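Local coordinates for convulxin alpha (Crotalus durissus, PDB 1UMR), which activates platelets by binding the collagen receptor glycoprotein VI, as a subunit of a snake venom C-type lectin-like toxin, at residues R17-E22 with F127-P132. Residues are numbered along the deposited sequence; the frame is centred on the assembly and turned at random.
Sequences RIFNEE and FVCKFP
F19 and F127 are a hydrogen-bonded pair on neighbouring antiparallel strands, and their side chains share one face of the sheet with C129. The rings are not a full stack: their planes lie 22° apart, but the centroids are separated by 5.7 Å, so overlap is slight. What covers F127 is instead the CB of F19, in a CH-pi contact 4.0 Å from the ring centroid and 26° off its normal. F127 CG takes the position between its own backbone N and carbonyl carbon (chi1 56°), which carries CE2 and CZ under that CB. C129 SG comes obliquely to the F19 ring, 3.7 Å from CE2, and also lies at the edge of the F127 ring, so the sulfur borders both aromatics.

Backbone bonds fix this register. F19 N reaches F127 O at 2.7 Å, whereas the return bond from F127 N to F19 O is weak at 3.5 Å; R17 and C129 are joined by a bond in each direction. On the other face, the non-hydrogen-bonded pair I18 and V128 meets through I18 CB and V128 CG2, 3.8 Å apart.

The looser side lies at R17 and E21. R17, partly exposed, joins the contact through its backbone N and O; its extended side chain makes no close contact with 127-132, and F19 CE1 lies over one face of its guanidinium, toward the rim. Exposed E21, where the chain turns a corner, touches F127 mainly through its carbonyl O, which approaches the ring obliquely near CE1.

The pair forms the centre of the four-stranded sheet of this C-type lectin-like domain. The C129–C32 disulfide ties strand 125-131 to helix 25-35, whose F31 meets F19 edge-to-face, while I18 and V128 pack against V57 of helix 47-60 and V68 of strand 67-74.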
ATOM      1  N   ARG A  17      35.432  -0.703  42.344  1.00 44.67           N
ATOM      2  CA  ARG A  17      36.136   0.081  43.368  1.00 44.87           C
ATOM      3  C   ARG A  17      36.639   1.365  42.733  1.00 45.41           C
ATOM      4  O   ARG A  17      37.221   1.303  41.680  1.00 46.58           O
ATOM      5  CB  ARG A  17      37.305  -0.690  43.945  1.00 38.92           C
ATOM      6  CG  ARG A  17      38.001   0.211  45.001  1.00 34.46           C
ATOM      7  CD  ARG A  17      39.292  -0.458  45.505  1.00 38.16           C
ATOM      8  NE  ARG A  17      40.028   0.037  46.681  1.00 56.92           N
ATOM      9  CZ  ARG A  17      41.178  -0.582  47.100  1.00 65.82           C
ATOM     10  NH1 ARG A  17      41.624  -1.710  46.471  1.00 64.81           N
ATOM     11  NH2 ARG A  17      41.876  -0.113  48.125  1.00 60.47           N
ATOM     12  N   ILE A  18      36.351   2.526  43.329  1.00 39.69           N
ATOM     13  CA  ILE A  18      37.005   3.761  42.952  1.00 38.98           C
ATOM     14  C   ILE A  18      38.416   3.875  43.529  1.00 45.81           C
ATOM     15  O   ILE A  18      38.640   3.661  44.700  1.00 52.42           O
ATOM     16  CB  ILE A  18      36.145   4.954  43.276  1.00 45.98           C
ATOM     17  CG1 ILE A  18      36.879   6.294  43.043  1.00 44.95           C
ATOM     18  CG2 ILE A  18      35.445   4.855  44.678  1.00 54.23           C
ATOM     19  CD1 ILE A  18      35.855   7.333  43.118  1.00 46.32           C
ATOM     20  N   PHE A  19      39.400   4.136  42.692  1.00 46.92           N
ATOM     21  CA  PHE A  19      40.724   4.448  43.249  1.00 48.85           C
ATOM     22  C   PHE A  19      40.914   5.988  43.369  1.00 52.20           C
ATOM     23  O   PHE A  19      40.923   6.696  42.364  1.00 47.71           O
ATOM     24  CB  PHE A  19      41.830   3.773  42.433  1.00 39.09           C
ATOM     25  CG  PHE A  19      41.824   2.304  42.611  1.00 50.30           C
ATOM     26  CD1 PHE A  19      42.608   1.706  43.644  1.00 36.19           C
ATOM     27  CD2 PHE A  19      40.881   1.507  41.926  1.00 41.57           C
ATOM     28  CE1 PHE A  19      42.542   0.360  43.883  1.00 43.65           C
ATOM     29  CE2 PHE A  19      40.868   0.102  42.135  1.00 47.91           C
ATOM     30  CZ  PHE A  19      41.665  -0.479  43.149  1.00 39.27           C
ATOM     31  N   ASN A  20      41.064   6.500  44.585  1.00 53.34           N
ATOM     32  CA  ASN A  20      41.402   7.884  44.692  1.00 48.52           C
ATOM     33  C   ASN A  20      42.853   8.206  44.427  1.00 52.91           C
ATOM     34  O   ASN A  20      43.564   8.545  45.339  1.00 67.44           O
ATOM     35  CB  ASN A  20      41.049   8.294  46.061  1.00 42.56           C
ATOM     36  CG  ASN A  20      39.550   8.438  46.243  1.00 50.72           C
ATOM     37  OD1 ASN A  20      38.831   9.430  45.741  1.00 42.94           O
ATOM     38  ND2 ASN A  20      39.025   7.491  47.049  1.00 46.43           N
ATOM     39  N   GLU A  21      43.279   8.148  43.182  1.00 50.46           N
ATOM     40  CA  GLU A  21      44.653   8.348  42.722  1.00 55.36           C
ATOM     41  C   GLU A  21      44.459   9.001  41.360  1.00 60.10           C
ATOM     42  O   GLU A  21      43.523   8.633  40.620  1.00 53.31           O
ATOM     43  CB  GLU A  21      45.326   7.026  42.374  1.00 63.24           C
ATOM     44  CG  GLU A  21      46.617   6.696  43.076  1.00 78.35           C
ATOM     45  CD  GLU A  21      46.375   5.457  43.916  1.00 89.37           C
ATOM     46  OE1 GLU A  21      46.021   5.683  45.102  1.00 85.08           O
ATOM     47  OE2 GLU A  21      46.468   4.279  43.382  1.00 91.48           O
ATOM     48  N   GLU A  22      45.335   9.928  40.999  1.00 56.81           N
ATOM     49  CA  GLU A  22      45.080  10.738  39.823  1.00 55.09           C
ATOM     50  C   GLU A  22      45.856  10.182  38.616  1.00 53.49           C
ATOM     51  O   GLU A  22      47.070  10.074  38.679  1.00 45.88           O
ATOM     52  CB  GLU A  22      45.582  12.120  40.118  1.00 57.54           C
ATOM     53  CG  GLU A  22      44.542  12.962  40.789  1.00 69.66           C
ATOM     54  CD  GLU A  22      45.111  14.264  41.355  1.00 74.48           C
ATOM     55  OE1 GLU A  22      44.278  15.186  41.534  1.00 83.62           O
ATOM     56  OE2 GLU A  22      46.345  14.362  41.634  1.00 73.19           O
ATOM     57  N   PHE A 127      39.419   7.170  39.253  1.00 47.29           N
ATOM     58  CA  PHE A 127      38.802   6.314  38.283  1.00 43.17           C
ATOM     59  C   PHE A 127      38.197   5.131  39.005  1.00 46.69           C
ATOM     60  O   PHE A 127      38.603   4.844  40.187  1.00 43.59           O
ATOM     61  CB  PHE A 127      39.865   5.874  37.312  1.00 38.43           C
ATOM     62  CG  PHE A 127      41.000   5.215  37.950  1.00 39.70           C
ATOM     63  CD1 PHE A 127      42.066   5.946  38.385  1.00 36.04           C
ATOM     64  CD2 PHE A 127      41.041   3.834  38.102  1.00 37.25           C
ATOM     65  CE1 PHE A 127      43.195   5.337  38.972  1.00 39.85           C
ATOM     66  CE2 PHE A 127      42.182   3.242  38.657  1.00 35.32           C
ATOM     67  CZ  PHE A 127      43.273   4.042  39.107  1.00 38.61           C
ATOM     68  N   VAL A 128      37.220   4.480  38.334  1.00 42.20           N
ATOM     69  CA  VAL A 128      36.583   3.288  38.866  1.00 42.73           C
ATOM     70  C   VAL A 128      36.992   2.067  38.117  1.00 39.80           C
ATOM     71  O   VAL A 128      37.033   2.119  36.908  1.00 47.34           O
ATOM     72  CB  VAL A 128      35.031   3.463  38.866  1.00 48.96           C
ATOM     73  CG1 VAL A 128      34.244   2.179  39.384  1.00 35.70           C
ATOM     74  CG2 VAL A 128      34.689   4.613  39.738  1.00 39.92           C
ATOM     75  N   CYS A 129      37.355   0.981  38.833  1.00 41.12           N
ATOM     76  CA  CYS A 129      37.664  -0.322  38.230  1.00 33.12           C
ATOM     77  C   CYS A 129      36.480  -1.325  38.318  1.00 38.69           C
ATOM     78  O   CYS A 129      35.645  -1.255  39.240  1.00 37.03           O
ATOM     79  CB  CYS A 129      38.864  -0.954  38.866  1.00 36.60           C
ATOM     80  SG  CYS A 129      40.398  -0.066  38.496  1.00 45.20           S
ATOM     81  N   LYS A 130      36.362  -2.212  37.341  1.00 32.69           N
ATOM     82  CA  LYS A 130      35.315  -3.244  37.329  1.00 31.84           C
ATOM     83  C   LYS A 130      35.847  -4.564  36.828  1.00 37.63           C
ATOM     84  O   LYS A 130      36.715  -4.625  35.963  1.00 46.24           O
ATOM     85  CB  LYS A 130      34.040  -2.806  36.602  1.00 36.53           C
ATOM     86  CG  LYS A 130      33.071  -3.949  36.104  1.00 28.76           C
ATOM     87  CD  LYS A 130      31.994  -3.321  35.176  1.00 29.90           C
ATOM     88  CE  LYS A 130      30.994  -4.364  34.557  1.00 33.24           C
ATOM     89  NZ  LYS A 130      29.828  -3.723  33.894  1.00 35.14           N
ATOM     90  N   PHE A 131      35.419  -5.642  37.464  1.00 42.76           N
ATOM     91  CA  PHE A 131      35.756  -6.986  37.003  1.00 36.60           C
ATOM     92  C   PHE A 131      34.755  -8.034  37.476  1.00 38.27           C
ATOM     93  O   PHE A 131      34.001  -7.760  38.401  1.00 37.43           O
ATOM     94  CB  PHE A 131      37.159  -7.371  37.412  1.00 37.75           C
ATOM     95  CG  PHE A 131      37.284  -7.899  38.778  1.00 37.36           C
ATOM     96  CD1 PHE A 131      37.714  -7.092  39.830  1.00 39.99           C
ATOM     97  CD2 PHE A 131      37.118  -9.253  39.005  1.00 45.17           C
ATOM     98  CE1 PHE A 131      37.920  -7.581  41.125  1.00 40.37           C
ATOM     99  CE2 PHE A 131      37.326  -9.807  40.258  1.00 31.57           C
ATOM    100  CZ  PHE A 131      37.751  -8.969  41.356  1.00 40.09           C
ATOM    101  N   PRO A 132      34.682  -9.182  36.783  1.00 41.58           N
ATOM    102  CA  PRO A 132      33.741 -10.253  37.169  1.00 37.87           C
ATOM    103  C   PRO A 132      34.444 -11.320  38.000  1.00 38.51           C
ATOM    104  O   PRO A 132      35.282 -11.970  37.469  1.00 40.18           O
ATOM    105  CB  PRO A 132      33.347 -10.846  35.854  1.00 40.79           C
ATOM    106  CG  PRO A 132      34.696 -10.672  34.890  1.00 40.86           C
ATOM    107  CD  PRO A 132      35.462  -9.509  35.556  1.00 40.11           C
TER